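Local coordinates for chitin oligosaccharide binding protein NagB2 (Paenibacillus sp. FPU-7, PDB 7EHU), which binds chitin oligosaccharides such as N,N'-diacetylchitobiose as an extracellular solute-binding protein, probably for their uptake, at residues G150-T155 against V294-F299; P187-G192 against G267-L272. All coordinates share one frame; numbering follows the deposited sequence.

Interaction 1. Residues G150-T155 against V294-F299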
loop_
_atom_site.group_PDB
_atom_site.type_symbol
_atom_site.label_atom_id
_atom_site.label_comp_id
_atom_site.label_asym_id
_atom_site.label_seq_id
_atom_site.Cartn_x
_atom_site.Cartn_y
_atom_site.Cartn_z
ATOM N N GLY A 150 -0.231 4.302 -8.724
ATOM C CA GLY A 150 -0.386 4.848 -10.057
ATOM C C GLY A 150 -0.213 3.744 -11.076
ATOM O O GLY A 150 -0.113 2.573 -10.722
ATOM N N PHE A 151 -0.191 4.128 -12.355
ATOM C CA PHE A 151 -0.072 3.175 -13.459
ATOM C C PHE A 151 1.376 3.009 -13.897
ATOM O O PHE A 151 1.966 3.920 -14.479
ATOM C CB PHE A 151 -0.898 3.615 -14.665
ATOM C CG PHE A 151 -2.376 3.436 -14.503
ATOM C CD1 PHE A 151 -2.974 2.199 -14.668
ATOM C CD2 PHE A 151 -3.174 4.522 -14.182
ATOM C CE1 PHE A 151 -4.347 2.044 -14.522
ATOM C CE2 PHE A 151 -4.541 4.375 -14.049
ATOM C CZ PHE A 151 -5.125 3.140 -14.222
ATOM N N TYR A 152 1.936 1.835 -13.645
ATOM C CA TYR A 152 3.091 1.396 -14.402
ATOM C C TYR A 152 2.600 1.011 -15.800
ATOM O O TYR A 152 1.512 0.447 -15.948
ATOM C CB TYR A 152 3.690 0.162 -13.742
ATOM C CG TYR A 152 4.309 0.395 -12.385
ATOM C CD1 TYR A 152 5.650 0.729 -12.247
ATOM C CD2 TYR A 152 3.548 0.240 -11.224
ATOM C CE1 TYR A 152 6.230 0.899 -10.996
ATOM C CE2 TYR A 152 4.105 0.412 -10.003
ATOM C CZ TYR A 152 5.444 0.728 -9.880
ATOM O OH TYR A 152 5.976 0.874 -8.616
ATOM N N TYR A 153 3.373 1.311 -16.840
ATOM C CA TYR A 153 2.926 0.966 -18.183
ATOM C C TYR A 153 4.098 0.567 -19.066
ATOM O O TYR A 153 5.252 0.943 -18.846
ATOM C CB TYR A 153 2.057 2.072 -18.807
ATOM C CG TYR A 153 2.796 3.208 -19.475
ATOM C CD1 TYR A 153 3.279 4.281 -18.734
ATOM C CD2 TYR A 153 2.938 3.254 -20.860
ATOM C CE1 TYR A 153 3.898 5.341 -19.341
ATOM C CE2 TYR A 153 3.564 4.323 -21.483
ATOM C CZ TYR A 153 4.035 5.368 -20.720
ATOM O OH TYR A 153 4.647 6.414 -21.346
ATOM N N ASN A 154 3.766 -0.247 -20.057
ATOM C CA ASN A 154 4.726 -0.776 -21.017
ATOM C C ASN A 154 4.786 0.159 -22.217
ATOM O O ASN A 154 3.825 0.267 -22.981
ATOM C CB ASN A 154 4.301 -2.190 -21.374
ATOM C CG ASN A 154 5.285 -2.892 -22.259
ATOM O OD1 ASN A 154 5.863 -2.296 -23.172
ATOM N ND2 ASN A 154 5.536 -4.154 -21.956
ATOM N N THR A 155 5.915 0.843 -22.357
ATOM C CA THR A 155 6.049 1.837 -23.408
ATOM C C THR A 155 6.116 1.180 -24.779
ATOM O O THR A 155 5.733 1.803 -25.777
ATOM C CB THR A 155 7.301 2.695 -23.169
ATOM O OG1 THR A 155 8.446 1.857 -22.921
ATOM C CG2 THR A 155 7.111 3.625 -21.982
ATOM N N VAL A 294 9.497 0.525 -19.702
ATOM C CA VAL A 294 8.476 0.776 -18.687
ATOM C C VAL A 294 8.467 2.267 -18.322
ATOM O O VAL A 294 9.517 2.911 -18.192
ATOM C CB VAL A 294 8.648 -0.155 -17.456
ATOM C CG1 VAL A 294 10.037 -0.006 -16.802
ATOM C CG2 VAL A 294 7.537 0.043 -16.458
ATOM N N GLY A 295 7.268 2.817 -18.180
ATOM C CA GLY A 295 7.040 4.176 -17.739
ATOM C C GLY A 295 5.988 4.195 -16.651
ATOM O O GLY A 295 5.565 3.143 -16.140
ATOM N N TYR A 296 5.514 5.393 -16.313
ATOM C CA TYR A 296 4.581 5.543 -15.211
ATOM C C TYR A 296 3.740 6.783 -15.433
ATOM O O TYR A 296 4.249 7.789 -15.930
ATOM C CB TYR A 296 5.357 5.701 -13.914
ATOM C CG TYR A 296 4.553 5.693 -12.645
ATOM C CD1 TYR A 296 4.251 4.503 -11.999
ATOM C CD2 TYR A 296 4.136 6.883 -12.049
ATOM C CE1 TYR A 296 3.574 4.494 -10.807
ATOM C CE2 TYR A 296 3.459 6.885 -10.856
ATOM C CZ TYR A 296 3.174 5.683 -10.240
ATOM O OH TYR A 296 2.536 5.705 -9.020
ATOM N N PHE A 297 2.473 6.723 -15.022
ATOM C CA PHE A 297 1.640 7.915 -14.972
ATOM C C PHE A 297 0.673 7.823 -13.800
ATOM O O PHE A 297 0.174 6.742 -13.466
ATOM C CB PHE A 297 0.903 8.215 -16.294
ATOM C CG PHE A 297 0.045 7.101 -16.834
ATOM C CD1 PHE A 297 0.581 6.127 -17.662
ATOM C CD2 PHE A 297 -1.332 7.067 -16.558
ATOM C CE1 PHE A 297 -0.222 5.120 -18.202
ATOM C CE2 PHE A 297 -2.140 6.053 -17.088
ATOM C CZ PHE A 297 -1.575 5.083 -17.916
ATOM N N ARG A 298 0.419 8.973 -13.183
ATOM C CA ARG A 298 -0.573 9.018 -12.136
ATOM C C ARG A 298 -1.968 8.890 -12.744
ATOM O O ARG A 298 -2.182 9.046 -13.946
ATOM C CB ARG A 298 -0.423 10.279 -11.298
ATOM C CG ARG A 298 -0.951 11.535 -11.893
ATOM C CD ARG A 298 -1.085 12.634 -10.802
ATOM N NE ARG A 298 -1.273 13.931 -11.420
ATOM C CZ ARG A 298 -0.297 14.759 -11.782
ATOM N NH1 ARG A 298 0.975 14.468 -11.560
ATOM N NH2 ARG A 298 -0.612 15.900 -12.358
ATOM N N PHE A 299 -2.910 8.527 -11.899
ATOM C CA PHE A 299 -4.277 8.325 -12.343
ATOM C C PHE A 299 -4.738 9.547 -13.144
ATOM O O PHE A 299 -4.530 10.680 -12.703
ATOM C CB PHE A 299 -5.196 8.085 -11.136
ATOM C CG PHE A 299 -6.546 7.576 -11.548
ATOM C CD1 PHE A 299 -7.563 8.461 -11.896
ATOM C CD2 PHE A 299 -6.787 6.216 -11.661
ATOM C CE1 PHE A 299 -8.781 7.998 -12.339
ATOM C CE2 PHE A 299 -8.004 5.763 -12.112
ATOM C CZ PHE A 299 -8.996 6.656 -12.445
#

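Interaction 2. Residues P187-G192 against G267-L272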
loop_
_atom_site.group_PDB
_atom_site.type_symbol
_atom_site.label_atom_id
_atom_site.label_comp_id
_atom_site.label_asym_id
_atom_site.label_seq_id
_atom_site.Cartn_x
_atom_site.Cartn_y
_atom_site.Cartn_z
ATOM N N PRO A 187 -5.279 -4.814 -21.752
ATOM C CA PRO A 187 -4.861 -3.460 -21.362
ATOM C C PRO A 187 -4.341 -3.330 -19.941
ATOM O O PRO A 187 -3.273 -2.739 -19.744
ATOM C CB PRO A 187 -6.105 -2.602 -21.639
ATOM C CG PRO A 187 -6.827 -3.376 -22.736
ATOM C CD PRO A 187 -6.663 -4.807 -22.266
ATOM N N ILE A 188 -5.057 -3.874 -18.955
ATOM C CA ILE A 188 -4.762 -3.651 -17.538
ATOM C C ILE A 188 -4.608 -4.997 -16.838
ATOM O O ILE A 188 -5.565 -5.778 -16.766
ATOM C CB ILE A 188 -5.867 -2.838 -16.837
ATOM C CG1 ILE A 188 -6.127 -1.502 -17.532
ATOM C CG2 ILE A 188 -5.509 -2.615 -15.371
ATOM C CD1 ILE A 188 -7.387 -0.794 -17.085
ATOM N N ALA A 189 -3.406 -5.267 -16.332
ATOM C CA ALA A 189 -3.184 -6.414 -15.461
ATOM C C ALA A 189 -3.756 -6.147 -14.080
ATOM O O ALA A 189 -3.690 -5.028 -13.570
ATOM C CB ALA A 189 -1.688 -6.671 -15.331
ATOM N N LEU A 190 -4.308 -7.187 -13.457
ATOM C CA LEU A 190 -4.794 -7.057 -12.096
ATOM C C LEU A 190 -5.031 -8.486 -11.583
ATOM O O LEU A 190 -5.715 -9.286 -12.238
ATOM C CB LEU A 190 -6.109 -6.288 -12.105
ATOM C CG LEU A 190 -6.476 -5.559 -10.803
ATOM C CD1 LEU A 190 -7.621 -4.539 -11.076
ATOM C CD2 LEU A 190 -6.615 -6.320 -9.558
ATOM N N GLY A 191 -4.461 -8.823 -10.433
ATOM C CA GLY A 191 -4.748 -10.067 -9.745
ATOM C C GLY A 191 -5.564 -9.781 -8.506
ATOM O O GLY A 191 -5.034 -9.252 -7.534
ATOM N N GLY A 192 -6.862 -10.084 -8.545
ATOM C CA GLY A 192 -7.759 -9.708 -7.473
ATOM C C GLY A 192 -8.619 -10.842 -6.948
ATOM O O GLY A 192 -9.654 -10.595 -6.326
ATOM N N GLY A 267 5.206 -8.763 -19.765
ATOM C CA GLY A 267 4.793 -8.217 -21.036
ATOM C C GLY A 267 3.467 -8.707 -21.560
ATOM O O GLY A 267 3.205 -8.553 -22.752
ATOM N N GLN A 268 2.609 -9.266 -20.703
ATOM C CA GLN A 268 1.343 -9.847 -21.125
ATOM C C GLN A 268 0.156 -8.911 -20.934
ATOM O O GLN A 268 -0.972 -9.298 -21.264
ATOM C CB GLN A 268 1.118 -11.195 -20.408
ATOM C CG GLN A 268 2.289 -12.179 -20.591
ATOM C CD GLN A 268 2.700 -12.346 -22.027
ATOM O OE1 GLN A 268 3.867 -12.111 -22.407
ATOM N NE2 GLN A 268 1.754 -12.734 -22.845
ATOM N N ALA A 269 0.373 -7.705 -20.406
ATOM C CA ALA A 269 -0.657 -6.681 -20.308
ATOM C C ALA A 269 0.038 -5.331 -20.342
ATOM O O ALA A 269 1.198 -5.217 -19.957
ATOM C CB ALA A 269 -1.462 -6.785 -19.018
ATOM N N ALA A 270 -0.676 -4.299 -20.781
ATOM C CA ALA A 270 -0.024 -3.026 -21.085
ATOM C C ALA A 270 0.220 -2.120 -19.880
ATOM O O ALA A 270 1.088 -1.249 -19.957
ATOM C CB ALA A 270 -0.851 -2.258 -22.117
ATOM N N MET A 271 -0.521 -2.276 -18.790
ATOM C CA MET A 271 -0.324 -1.432 -17.619
ATOM C C MET A 271 -0.770 -2.169 -16.373
ATOM O O MET A 271 -1.420 -3.213 -16.437
ATOM C CB MET A 271 -1.044 -0.087 -17.758
ATOM C CG MET A 271 -2.556 -0.201 -17.731
ATOM S SD MET A 271 -3.424 1.286 -18.303
ATOM C CE MET A 271 -3.520 0.916 -20.044
ATOM N N LEU A 272 -0.425 -1.586 -15.231
ATOM C CA LEU A 272 -0.663 -2.192 -13.924
ATOM C C LEU A 272 -0.833 -1.065 -12.923
ATOM O O LEU A 272 0.066 -0.232 -12.796
ATOM C CB LEU A 272 0.544 -3.046 -13.526
ATOM C CG LEU A 272 0.497 -3.688 -12.142
ATOM C CD1 LEU A 272 -0.362 -4.955 -12.182
ATOM C CD2 LEU A 272 1.864 -4.031 -11.652
#

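Interaction 1. Residues G150-T155 against V294-F299
Phe297 and Tyr153 both carry CG between the backbone N and the carbonyl carbon (chi1 55° for Phe297), which sets each CG where its ring can turn towards the other strand; the rings meet at Tyr153 CD1 and Phe297 CD1, 3.4 Å apart. This is an offset edge-to-face pair, the edge of Phe297 turned toward the face of Tyr153, with the side chains crossing at about a right angle. Phe151 instead sets CG anti to its carbonyl carbon, and its CB sits over the centre of one face of the Phe297 ring, 3.7 Å from the ring centroid, a CH-pi contact. The rings of Phe151 and Phe297 are near parallel, at 25°, but slid so far apart that they barely overlap; Phe151 CD2 still reaches Phe297 CE2 at 3.4 Å. Phe151, Tyr153 and Phe297 thereby form an aromatic cluster on one face of an antiparallel pair, within the mixed sheet of this solute-binding protein of the PBP clan. The Tyr153 ring also lies against the backbone of Gly295, where a side chain's CB would collide with Tyr153 CE1.

On the other face of the sheet Tyr296 turns an edge to Tyr152, a T-shaped pair with planes at 80° and Tyr296 CD1 over the centre of the Tyr152 ring. In the backbone, Phe151 and Phe297 exchange two bonds, Phe151 N to Phe297 O at 2.9 Å and Phe297 N to Phe151 O, and Tyr153 and Gly295 exchange another two.

The Tyr152 hydroxyl bonds to Thr279 and to the carbonyl of Gly275. Around Gly150 to Asn154, strand 138-154 lies between strands 294-297 and 271-275, and Phe273 of the latter meets Phe151 edge-to-face. Helix 197-212 packs on Phe151 and Phe299, and helix 369-379 on Tyr152 and Tyr296.

Interaction 2. Residues P187-G192 against G267-L272
Ile188 and Met271 form a parallel bridge in which Met271 uses both of its backbone polar groups: its O accepts from Ala189 N at 2.9 Å with an N-H...O angle of 159°, whereas its N gives Pro187 O only a weak, bent bond at 123°. Among the side chains, Met271 CG lies between the backbone N and the carbonyl carbon (chi1 68°), which sets that atom 3.3 Å from Pro187 O and 3.8 Å from Ile188 CG1. The side chains of Ile188 and Met271 cross obliquely, and a bend at chi3 leaves Met271 CE 3.7 Å from Pro187 O. Helix 170-182 packs on Met271 through Phe173 and Leu177.

The short, weakly bonded strand about 188-189 follows helix 170-182 and runs parallel to strand 271-275 in the mixed sheet of this periplasmic-binding-protein-like fold. Helix 257-265 ends in a Schellman motif with Gly267 at the C-prime position, its phi positive, and the chain then turns into strand 271-275.

On the opposite side of the pair from Met271, Ala189 CB touches Ala269 CB at 3.7 Å and Leu272 CD1 at 3.8 Å. Helix 257-265 covers this side through Phe264, which touches Ala189 and Leu272. An alanine in place of Met271 would remove CG, SD and CE, and would probably open a gap beside Ile188 CG1 and Pro187 O and lose part of the packing against helix 170-182, although the backbone bonds would not be removed.

How the interactions relate
Interactions 1 and 2 are both buried, their centres 11 Å apart, and belong to one sheet. They share no segment, but strand 138-154 of interaction 1 lies beside strand 271-275 of interaction 2. Backbone atoms join them directly: Asn154 N to Ala270 O and Tyr152 O to Leu272 N, both 2.9 Å and probable hydrogen bonds. Interaction 1 is an antiparallel pair with four sound bonds and aromatic rings on both faces, burying 622 Å². Interaction 2, at 316 Å², is a short parallel pairing of aliphatic groups and a methionine, with one sound bond and one weak one. Met271 also touches Phe151 and Tyr153, linking the two chemistries.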